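PDB 3JZU: dipeptide Epimerase from Enterococcus faecalis V583, which belongs to the mandelate racemase/muconate lactonizing enzyme group of the enolase superfamily, whose members pair a capping N-terminal domain with a TIM-barrel-like domain. Local coordinates for residues Cys288-Met293 / Thr315-Asp320; Ile130-Leu135 / Thr157-Val162; Asp259-Lys264 / Ala284-Met289. All blocks are in the same frame, centred on the assembly; numbering follows the deposited sequence.

Contact 1: residues Cys288-Met293 / Thr315-Asp320; sequences CMIGCM and TRADLD. With LEU (leucine), chain I; TYR (tyrosine), chain J.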
loop_
_atom_site.group_PDB
_atom_site.type_symbol
_atom_site.label_atom_id
_atom_site.label_comp_id
_atom_site.label_asym_id
_atom_site.label_seq_id
_atom_site.Cartn_x
_atom_site.Cartn_y
_atom_site.Cartn_z
ATOM N N CYS A 288 -6.504 0.558 -10.417
ATOM C CA CYS A 288 -6.046 0.409 -9.034
ATOM C C CYS A 288 -4.764 1.177 -8.753
ATOM O O CYS A 288 -3.952 1.388 -9.643
ATOM C CB CYS A 288 -5.773 -1.064 -8.711
ATOM S SG CYS A 288 -7.224 -2.161 -8.727
ATOM N N MET A 289 -4.599 1.594 -7.502
ATOM C CA MET A 289 -3.386 2.269 -7.072
ATOM C C MET A 289 -2.792 1.356 -6.009
ATOM O O MET A 289 -3.511 0.844 -5.153
ATOM C CB MET A 289 -3.672 3.627 -6.435
ATOM C CG MET A 289 -2.418 4.267 -5.824
ATOM S SD MET A 289 -2.679 5.952 -5.212
ATOM C CE MET A 289 -3.131 5.676 -3.533
ATOM N N ILE A 290 -1.487 1.146 -6.070
ATOM C CA ILE A 290 -0.817 0.304 -5.089
ATOM C C ILE A 290 -0.449 1.250 -3.944
ATOM O O ILE A 290 0.056 2.354 -4.182
ATOM C CB ILE A 290 0.450 -0.362 -5.708
ATOM C CG1 ILE A 290 1.043 -1.392 -4.738
ATOM C CG2 ILE A 290 1.490 0.698 -6.071
ATOM C CD1 ILE A 290 0.157 -2.591 -4.506
ATOM N N GLY A 291 -0.735 0.843 -2.711
ATOM C CA GLY A 291 -0.427 1.684 -1.568
ATOM C C GLY A 291 0.405 0.970 -0.520
ATOM O O GLY A 291 0.954 -0.095 -0.786
ATOM N N CYS A 292 0.495 1.549 0.675
ATOM C CA CYS A 292 1.291 0.936 1.738
ATOM C C CYS A 292 0.985 1.478 3.124
ATOM O O CYS A 292 0.366 2.540 3.288
ATOM C CB CYS A 292 2.781 1.150 1.464
ATOM S SG CYS A 292 3.283 2.895 1.522
ATOM N N MET A 293 1.436 0.728 4.123
ATOM C CA MET A 293 1.294 1.112 5.518
ATOM C C MET A 293 2.596 1.842 5.847
ATOM O O MET A 293 3.618 1.572 5.224
ATOM C CB MET A 293 1.176 -0.132 6.401
ATOM C CG MET A 293 -0.019 -1.008 6.069
ATOM S SD MET A 293 -1.561 -0.095 6.243
ATOM C CE MET A 293 -2.762 -1.459 6.178
ATOM N N THR A 315 -2.316 1.486 -12.213
ATOM C CA THR A 315 -1.838 2.705 -12.852
ATOM C C THR A 315 -1.286 3.792 -11.959
ATOM O O THR A 315 -0.680 4.735 -12.448
ATOM C CB THR A 315 -2.964 3.319 -13.687
ATOM O OG1 THR A 315 -4.039 3.690 -12.816
ATOM C CG2 THR A 315 -3.482 2.308 -14.707
ATOM N N ARG A 316 -1.502 3.676 -10.658
ATOM C CA ARG A 316 -1.010 4.679 -9.732
ATOM C C ARG A 316 -0.219 4.012 -8.626
ATOM O O ARG A 316 -0.398 2.822 -8.357
ATOM C CB ARG A 316 -2.173 5.449 -9.111
ATOM C CG ARG A 316 -2.950 6.339 -10.075
ATOM C CD ARG A 316 -4.039 7.075 -9.296
ATOM N NE ARG A 316 -4.770 8.044 -10.106
ATOM C CZ ARG A 316 -5.754 7.739 -10.948
ATOM N NH1 ARG A 316 -6.139 6.478 -11.105
ATOM N NH2 ARG A 316 -6.366 8.704 -11.624
ATOM N N ALA A 317 0.656 4.776 -7.983
ATOM C CA ALA A 317 1.443 4.229 -6.888
ATOM C C ALA A 317 1.653 5.221 -5.757
ATOM O O ALA A 317 1.885 6.409 -5.978
ATOM C CB ALA A 317 2.792 3.741 -7.401
ATOM N N ASP A 318 1.568 4.704 -4.537
ATOM C CA ASP A 318 1.774 5.476 -3.323
ATOM C C ASP A 318 2.615 4.553 -2.437
ATOM O O ASP A 318 2.104 3.940 -1.495
ATOM C CB ASP A 318 0.422 5.799 -2.665
ATOM C CG ASP A 318 0.570 6.495 -1.313
ATOM O OD1 ASP A 318 1.357 7.452 -1.220
ATOM O OD2 ASP A 318 -0.116 6.093 -0.344
ATOM N N LEU A 319 3.896 4.432 -2.784
ATOM C CA LEU A 319 4.845 3.583 -2.060
ATOM C C LEU A 319 5.963 4.478 -1.536
ATOM O O LEU A 319 7.061 4.526 -2.101
ATOM C CB LEU A 319 5.413 2.529 -3.014
ATOM C CG LEU A 319 4.336 1.686 -3.698
ATOM C CD1 LEU A 319 4.951 0.724 -4.714
ATOM C CD2 LEU A 319 3.569 0.930 -2.622
ATOM N N ASP A 320 5.665 5.160 -0.436
ATOM C CA ASP A 320 6.583 6.107 0.173
ATOM C C ASP A 320 6.975 5.772 1.613
ATOM O O ASP A 320 7.531 6.609 2.312
ATOM C CB ASP A 320 5.957 7.515 0.105
ATOM C CG ASP A 320 4.552 7.574 0.708
ATOM O OD1 ASP A 320 3.963 6.507 0.983
ATOM O OD2 ASP A 320 4.022 8.698 0.896
HETATM N N LEU I . 1.249 6.636 1.817
HETATM C CA LEU I . 1.016 6.010 3.154
HETATM C C LEU I . -0.466 6.019 3.532
HETATM O O LEU I . -1.161 7.014 3.309
HETATM C CB LEU I . 1.793 6.773 4.237
HETATM C CG LEU I . 3.312 6.908 4.119
HETATM C CD1 LEU I . 3.857 7.664 5.320
HETATM C CD2 LEU I . 3.943 5.529 4.036
HETATM N N TYR J . -0.939 4.914 4.108
HETATM C CA TYR J . -2.327 4.792 4.561
HETATM C C TYR J . -3.354 5.346 3.571
HETATM O O TYR J . -3.151 5.170 2.351
HETATM C CB TYR J . -2.497 5.502 5.907
HETATM C CG TYR J . -1.601 4.986 7.016
HETATM C CD1 TYR J . -0.961 5.872 7.880
HETATM C CD2 TYR J . -1.423 3.617 7.228
HETATM C CE1 TYR J . -0.162 5.413 8.928
HETATM C CE2 TYR J . -0.627 3.146 8.281
HETATM C CZ TYR J . -0.000 4.053 9.126
HETATM O OH TYR J . 0.780 3.612 10.181
HETATM O OXT TYR J . -4.358 5.937 4.036
HETATM O O HOH W 1 -5.080 4.178 -10.411
HETATM O O HOH W 2 -1.388 3.860 0.366
#
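M289 and I290 run in parallel register with R316 and A317, joining strands 287-290 and 314-317 of the TIM-like barrel; helix 298-310 completes this beta-alpha-beta crossover. Among the backbone bonds, I290 N reaches R316 O at 3.0 Å, and D318 N meets I290 O at 2.8 Å. The bond from T315 N to C288 O is weak and bent to 122°. A water next to it bonds T315 OG1, weakly C288 O, and R316 NH1, lying in the plane of the guanidinium at its edge; T315 OG1 is also hydrogen-bonded to E287, while R316 NE turns to a salt bridge with E212.

Apolar packing occupies both faces. M289 crosses R316 at about a right angle, CG on CB at 3.5 Å, then bends at chi3 (91°) and brings CE within 3.7 Å of D318 CB. On the face of I290 and A317, I290 CG2 rests 3.6 Å from A317 CB and also touches L319 CD1, with A304 of helix 298-310 behind.

Polar groups at the strand ends hold the bound leucine and tyrosine. The leucine N donates to D318 OD2 at 2.6 Å and to D320 OD1 at 2.8 Å; D318 OD2 is also in a salt bridge with K159, and D320 OD2 accepts from T134 N. A second water ties C292 N and D318 OD2 to the tyrosine O, while C292 O takes the tyrosine N 2.8 Å away.

Contact 2: residues Ile130-Leu135 / Thr157-Val162; sequences ITDITL and TLKIKV. With TYR (tyrosine), chain J; LEU (leucine), chain I.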
loop_
_atom_site.group_PDB
_atom_site.type_symbol
_atom_site.label_atom_id
_atom_site.label_comp_id
_atom_site.label_asym_id
_atom_site.label_seq_id
_atom_site.Cartn_x
_atom_site.Cartn_y
_atom_site.Cartn_z
ATOM N N ILE A 130 6.481 4.781 -10.724
ATOM C CA ILE A 130 6.646 6.162 -10.300
ATOM C C ILE A 130 5.669 6.361 -9.146
ATOM O O ILE A 130 4.472 6.158 -9.295
ATOM C CB ILE A 130 6.312 7.152 -11.447
ATOM C CG1 ILE A 130 7.319 6.984 -12.592
ATOM C CG2 ILE A 130 6.350 8.594 -10.928
ATOM C CD1 ILE A 130 7.093 7.940 -13.749
ATOM N N THR A 131 6.181 6.740 -7.985
ATOM C CA THR A 131 5.318 6.923 -6.831
ATOM C C THR A 131 5.124 8.376 -6.443
ATOM O O THR A 131 5.930 9.247 -6.786
ATOM C CB THR A 131 5.881 6.182 -5.596
ATOM O OG1 THR A 131 5.029 6.407 -4.463
ATOM C CG2 THR A 131 7.277 6.691 -5.267
ATOM N N ASP A 132 4.038 8.634 -5.725
ATOM C CA ASP A 132 3.769 9.975 -5.236
ATOM C C ASP A 132 4.445 9.979 -3.876
ATOM O O ASP A 132 5.169 9.041 -3.526
ATOM C CB ASP A 132 2.258 10.211 -5.049
ATOM C CG ASP A 132 1.620 9.268 -4.020
ATOM O OD1 ASP A 132 2.302 8.864 -3.053
ATOM O OD2 ASP A 132 0.419 8.943 -4.165
ATOM N N ILE A 133 4.229 11.040 -3.121
ATOM C CA ILE A 133 4.745 11.106 -1.769
ATOM C C ILE A 133 3.641 11.795 -0.996
ATOM O O ILE A 133 3.029 12.760 -1.484
ATOM C CB ILE A 133 6.092 11.875 -1.657
ATOM C CG1 ILE A 133 6.549 11.863 -0.193
ATOM C CG2 ILE A 133 5.957 13.292 -2.195
ATOM C CD1 ILE A 133 8.016 12.223 -0.010
ATOM N N THR A 134 3.344 11.254 0.179
ATOM C CA THR A 134 2.288 11.777 1.035
ATOM C C THR A 134 2.781 12.854 1.996
ATOM O O THR A 134 3.877 12.746 2.548
ATOM C CB THR A 134 1.652 10.640 1.882
ATOM O OG1 THR A 134 1.139 9.624 1.012
ATOM C CG2 THR A 134 0.505 11.182 2.755
ATOM N N LEU A 135 1.962 13.891 2.172
ATOM C CA LEU A 135 2.241 14.985 3.102
ATOM C C LEU A 135 1.272 14.761 4.266
ATOM O O LEU A 135 0.064 14.648 4.046
ATOM C CB LEU A 135 1.935 16.347 2.466
ATOM C CG LEU A 135 2.679 16.781 1.199
ATOM C CD1 LEU A 135 2.115 18.115 0.715
ATOM C CD2 LEU A 135 4.149 16.905 1.478
ATOM N N THR A 157 3.572 14.299 -8.301
ATOM C CA THR A 157 2.271 13.964 -7.739
ATOM C C THR A 157 2.385 13.927 -6.222
ATOM O O THR A 157 3.216 13.203 -5.677
ATOM C CB THR A 157 1.762 12.597 -8.216
ATOM O OG1 THR A 157 1.672 12.581 -9.648
ATOM C CG2 THR A 157 0.383 12.331 -7.625
ATOM N N LEU A 158 1.544 14.704 -5.545
ATOM C CA LEU A 158 1.561 14.762 -4.085
ATOM C C LEU A 158 0.255 14.231 -3.508
ATOM O O LEU A 158 -0.818 14.550 -4.011
ATOM C CB LEU A 158 1.742 16.211 -3.619
ATOM C CG LEU A 158 2.952 16.971 -4.181
ATOM C CD1 LEU A 158 2.886 18.431 -3.756
ATOM C CD2 LEU A 158 4.251 16.328 -3.700
ATOM N N LYS A 159 0.350 13.430 -2.453
ATOM C CA LYS A 159 -0.841 12.899 -1.793
ATOM C C LYS A 159 -1.032 13.732 -0.531
ATOM O O LYS A 159 -0.185 13.720 0.368
ATOM C CB LYS A 159 -0.651 11.419 -1.441
ATOM C CG LYS A 159 -1.833 10.795 -0.714
ATOM C CD LYS A 159 -1.708 9.270 -0.658
ATOM C CE LYS A 159 -2.823 8.654 0.171
ATOM N NZ LYS A 159 -2.801 7.157 0.192
ATOM N N ILE A 160 -2.140 14.463 -0.481
ATOM C CA ILE A 160 -2.453 15.350 0.636
ATOM C C ILE A 160 -3.392 14.731 1.654
ATOM O O ILE A 160 -4.511 14.334 1.326
ATOM C CB ILE A 160 -3.129 16.650 0.145
ATOM C CG1 ILE A 160 -2.246 17.355 -0.885
ATOM C CG2 ILE A 160 -3.417 17.559 1.325
ATOM C CD1 ILE A 160 -2.898 18.622 -1.487
ATOM N N LYS A 161 -2.935 14.651 2.897
ATOM C CA LYS A 161 -3.766 14.113 3.954
ATOM C C LYS A 161 -4.639 15.249 4.471
ATOM O O LYS A 161 -4.170 16.376 4.631
ATOM C CB LYS A 161 -2.895 13.554 5.079
ATOM C CG LYS A 161 -2.190 12.249 4.708
ATOM C CD LYS A 161 -3.196 11.098 4.570
ATOM C CE LYS A 161 -2.504 9.810 4.124
ATOM N NZ LYS A 161 -3.462 8.664 3.996
ATOM N N VAL A 162 -5.913 14.959 4.706
ATOM C CA VAL A 162 -6.840 15.958 5.226
ATOM C C VAL A 162 -7.767 15.251 6.202
ATOM O O VAL A 162 -7.725 14.021 6.313
ATOM C CB VAL A 162 -7.700 16.591 4.096
ATOM C CG1 VAL A 162 -6.832 17.417 3.156
ATOM C CG2 VAL A 162 -8.409 15.497 3.317
HETATM N N TYR J . -0.939 4.914 4.108
HETATM C CA TYR J . -2.327 4.792 4.561
HETATM C C TYR J . -3.354 5.346 3.571
HETATM O O TYR J . -3.151 5.170 2.351
HETATM C CB TYR J . -2.497 5.502 5.907
HETATM C CG TYR J . -1.601 4.986 7.016
HETATM C CD1 TYR J . -0.961 5.872 7.880
HETATM C CD2 TYR J . -1.423 3.617 7.228
HETATM C CE1 TYR J . -0.162 5.413 8.928
HETATM C CE2 TYR J . -0.627 3.146 8.281
HETATM C CZ TYR J . -0.000 4.053 9.126
HETATM O OH TYR J . 0.780 3.612 10.181
HETATM O OXT TYR J . -4.358 5.937 4.036
HETATM N N LEU I . 1.249 6.636 1.817
HETATM C CA LEU I . 1.016 6.010 3.154
HETATM C C LEU I . -0.466 6.019 3.532
HETATM O O LEU I . -1.161 7.014 3.309
HETATM C CB LEU I . 1.793 6.773 4.237
HETATM C CG LEU I . 3.312 6.908 4.119
HETATM C CD1 LEU I . 3.857 7.664 5.320
HETATM C CD2 LEU I . 3.943 5.529 4.036
#
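T134 lies alongside K159, both side chains pointing the same way, with OG1 packed 3.3 Å from K159 CD. Its methyl goes to the other lysine, CG2 pressing 3.5 Å from K161 CG, tighter than ordinary carbon contact. With chi1 at -58° the methyl is anti to the T134 N, and OG1, beside that N, accepts from the N of the bound leucine at 3.1 Å.

K159 runs straight beyond CG and delivers NZ to the bound tyrosine, 3.0 Å from its O; NZ also forms a salt bridge with E215, and the side chain is about 4 Å from the magnesium ion. K161 instead turns at chi2 (-69°), and its NZ donates to the leucine O at 2.9 Å as well as to D189 and N191. D132 OD2, near K159 CB, is in a salt bridge with R187. Between the backbones, K159 N donates to I133 O, 2.9 Å away, L135 N to K159 O and K161 N to L135 O.

On the opposite face I133 CG2 and L158 CD2 meet at 3.8 Å, where L158 also touches A147 of helix 140-152. That helix connects strands 128-135 and 157-161 as a beta-alpha-beta unit and also touches L135 and I160; strand 185-189 continues the barrel beyond strand 157-161.

Contact 3: residues Asp259-Lys264 / Ala284-Met289; sequences DVINIK and AGIECM. With TYR (tyrosine), chain J.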
loop_
_atom_site.group_PDB
_atom_site.type_symbol
_atom_site.label_atom_id
_atom_site.label_comp_id
_atom_site.label_asym_id
_atom_site.label_seq_id
_atom_site.Cartn_x
_atom_site.Cartn_y
_atom_site.Cartn_z
ATOM N N ASP A 259 -14.613 4.829 -8.174
ATOM C CA ASP A 259 -13.972 4.873 -9.488
ATOM C C ASP A 259 -12.612 4.191 -9.539
ATOM O O ASP A 259 -12.201 3.707 -10.590
ATOM C CB ASP A 259 -13.795 6.324 -9.934
ATOM C CG ASP A 259 -15.078 7.125 -9.820
ATOM O OD1 ASP A 259 -16.102 6.681 -10.372
ATOM O OD2 ASP A 259 -15.062 8.195 -9.181
ATOM N N VAL A 260 -11.923 4.165 -8.400
ATOM C CA VAL A 260 -10.594 3.572 -8.292
ATOM C C VAL A 260 -10.437 2.886 -6.935
ATOM O O VAL A 260 -11.079 3.271 -5.958
ATOM C CB VAL A 260 -9.503 4.661 -8.412
ATOM C CG1 VAL A 260 -8.118 4.037 -8.256
ATOM C CG2 VAL A 260 -9.624 5.369 -9.754
ATOM N N ILE A 261 -9.584 1.873 -6.869
ATOM C CA ILE A 261 -9.367 1.180 -5.605
ATOM C C ILE A 261 -7.890 1.099 -5.191
ATOM O O ILE A 261 -7.018 0.808 -6.007
ATOM C CB ILE A 261 -9.980 -0.245 -5.645
ATOM C CG1 ILE A 261 -11.510 -0.140 -5.626
ATOM C CG2 ILE A 261 -9.475 -1.081 -4.461
ATOM C CD1 ILE A 261 -12.235 -1.485 -5.604
ATOM N N ASN A 262 -7.641 1.360 -3.909
ATOM C CA ASN A 262 -6.301 1.324 -3.312
ATOM C C ASN A 262 -5.976 -0.097 -2.848
ATOM O O ASN A 262 -6.677 -0.655 -2.004
ATOM C CB ASN A 262 -6.238 2.278 -2.100
ATOM C CG ASN A 262 -4.854 2.315 -1.435
ATOM O OD1 ASN A 262 -4.283 1.276 -1.102
ATOM N ND2 ASN A 262 -4.323 3.518 -1.230
ATOM N N ILE A 263 -4.928 -0.680 -3.407
ATOM C CA ILE A 263 -4.503 -2.029 -3.026
ATOM C C ILE A 263 -3.295 -1.980 -2.080
ATOM O O ILE A 263 -2.325 -1.271 -2.346
ATOM C CB ILE A 263 -4.063 -2.854 -4.253
ATOM C CG1 ILE A 263 -5.255 -3.109 -5.186
ATOM C CG2 ILE A 263 -3.477 -4.185 -3.799
ATOM C CD1 ILE A 263 -4.848 -3.745 -6.507
ATOM N N LYS A 264 -3.357 -2.727 -0.982
ATOM C CA LYS A 264 -2.232 -2.807 -0.044
ATOM C C LYS A 264 -2.004 -4.280 0.268
ATOM O O LYS A 264 -2.952 -4.996 0.602
ATOM C CB LYS A 264 -2.518 -2.063 1.263
ATOM C CG LYS A 264 -2.482 -0.545 1.158
ATOM C CD LYS A 264 -2.653 0.091 2.521
ATOM C CE LYS A 264 -2.817 1.594 2.407
ATOM N NZ LYS A 264 -3.987 1.914 1.545
ATOM N N ALA A 284 -13.950 -4.839 -14.353
ATOM C CA ALA A 284 -15.011 -3.860 -14.141
ATOM C C ALA A 284 -14.639 -2.455 -14.616
ATOM O O ALA A 284 -15.430 -1.528 -14.477
ATOM C CB ALA A 284 -15.394 -3.815 -12.661
ATOM N N GLY A 285 -13.440 -2.290 -15.163
ATOM C CA GLY A 285 -13.042 -0.975 -15.640
ATOM C C GLY A 285 -12.644 -0.041 -14.514
ATOM O O GLY A 285 -12.747 1.186 -14.623
ATOM N N ILE A 286 -12.196 -0.633 -13.417
ATOM C CA ILE A 286 -11.761 0.126 -12.256
ATOM C C ILE A 286 -10.241 0.007 -12.184
ATOM O O ILE A 286 -9.708 -1.096 -12.078
ATOM C CB ILE A 286 -12.365 -0.455 -10.948
ATOM C CG1 ILE A 286 -13.890 -0.357 -10.985
ATOM C CG2 ILE A 286 -11.818 0.290 -9.722
ATOM C CD1 ILE A 286 -14.409 1.044 -10.976
ATOM N N GLU A 287 -9.545 1.131 -12.285
ATOM C CA GLU A 287 -8.090 1.123 -12.185
ATOM C C GLU A 287 -7.720 1.017 -10.705
ATOM O O GLU A 287 -8.529 1.349 -9.842
ATOM C CB GLU A 287 -7.512 2.408 -12.780
ATOM C CG GLU A 287 -7.430 2.368 -14.295
ATOM C CD GLU A 287 -6.888 3.648 -14.893
ATOM O OE1 GLU A 287 -6.086 4.334 -14.227
ATOM O OE2 GLU A 287 -7.257 3.957 -16.044
ATOM N N CYS A 288 -6.504 0.558 -10.417
ATOM C CA CYS A 288 -6.046 0.409 -9.034
ATOM C C CYS A 288 -4.764 1.177 -8.753
ATOM O O CYS A 288 -3.952 1.388 -9.643
ATOM C CB CYS A 288 -5.773 -1.064 -8.711
ATOM S SG CYS A 288 -7.224 -2.161 -8.727
ATOM N N MET A 289 -4.599 1.594 -7.502
ATOM C CA MET A 289 -3.386 2.269 -7.072
ATOM C C MET A 289 -2.792 1.356 -6.009
ATOM O O MET A 289 -3.511 0.844 -5.153
ATOM C CB MET A 289 -3.672 3.627 -6.435
ATOM C CG MET A 289 -2.418 4.267 -5.824
ATOM S SD MET A 289 -2.679 5.952 -5.212
ATOM C CE MET A 289 -3.131 5.676 -3.533
HETATM N N TYR J . -0.939 4.914 4.108
HETATM C CA TYR J . -2.327 4.792 4.561
HETATM C C TYR J . -3.354 5.346 3.571
HETATM O O TYR J . -3.151 5.170 2.351
HETATM C CB TYR J . -2.497 5.502 5.907
HETATM C CG TYR J . -1.601 4.986 7.016
HETATM C CD1 TYR J . -0.961 5.872 7.880
HETATM C CD2 TYR J . -1.423 3.617 7.228
HETATM C CE1 TYR J . -0.162 5.413 8.928
HETATM C CE2 TYR J . -0.627 3.146 8.281
HETATM C CZ TYR J . -0.000 4.053 9.126
HETATM O OH TYR J . 0.780 3.612 10.181
HETATM O OXT TYR J . -4.358 5.937 4.036
HETATM O O HOH W 3 -10.680 3.749 -12.802
#
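The flat amide of N262 meets the M289 methyl through its nitrogen, ND2 to CE 3.4 Å. K264 NZ comes to its oxygen from above the carbonyl plane, 57° out of it, and donates to N262 OD1 at 2.7 Å. The K264 chain bends at chi4 (58°), and NZ also forms a salt bridge with D240 and a weak bond to the O of the bound tyrosine. ND2 has a weak bond to E215, and the N262 side chain lies about 4 Å from the magnesium ion, so this amide belongs to the surroundings of the metal.

The strands pair in parallel. I261 N donates to E287 O at 3.2 Å and its carbonyl accepts from M289 N; I263 N reaches M289 O at 2.7 Å. V260 CG1 packs against the E287 carbonyl, 3.1 Å from its O. At the start of the strands the CG2 and CD1 methyls of I286 both lie 3.5 Å from D259 O, and a water joins D259 O to E287 N. On the face of I261 and C288, I263 CD1 touches C288 CB at 3.6 Å.

Helix 271-283, closed at G285 by a Schellman motif, packs on the face of I261 and C288, its C281 meeting both of them and I286. Strand 236-239 flanks strand 260-263, its M238 touching V260, N262 and M289, while strand 314-317 lies beyond strand 287-290.

All three contacts are pairings of parallel neighbours in one barrel sheet. Contacts 1 and 3 share strand 287-290, with C288 and M289 in both, and G291 N bonds to I263 O across them. Contact 2 is the farthest from contact 3, centres about 17 Å apart, though K159 NZ still packs near M289 CE; it meets contact 1 where the strand ends of both face the leucine. Contact 1 is the most central and, like contact 2, mostly buried; contact 3 is more open at its strand starts, around D259, I286 and E287. The chemistry follows: carboxylates in contact 1 meet the leucine N, lysines in contact 2 meet ligand oxygens, and contact 3 is largely backbone and apolar packing, with N262 and K264 at its inner end.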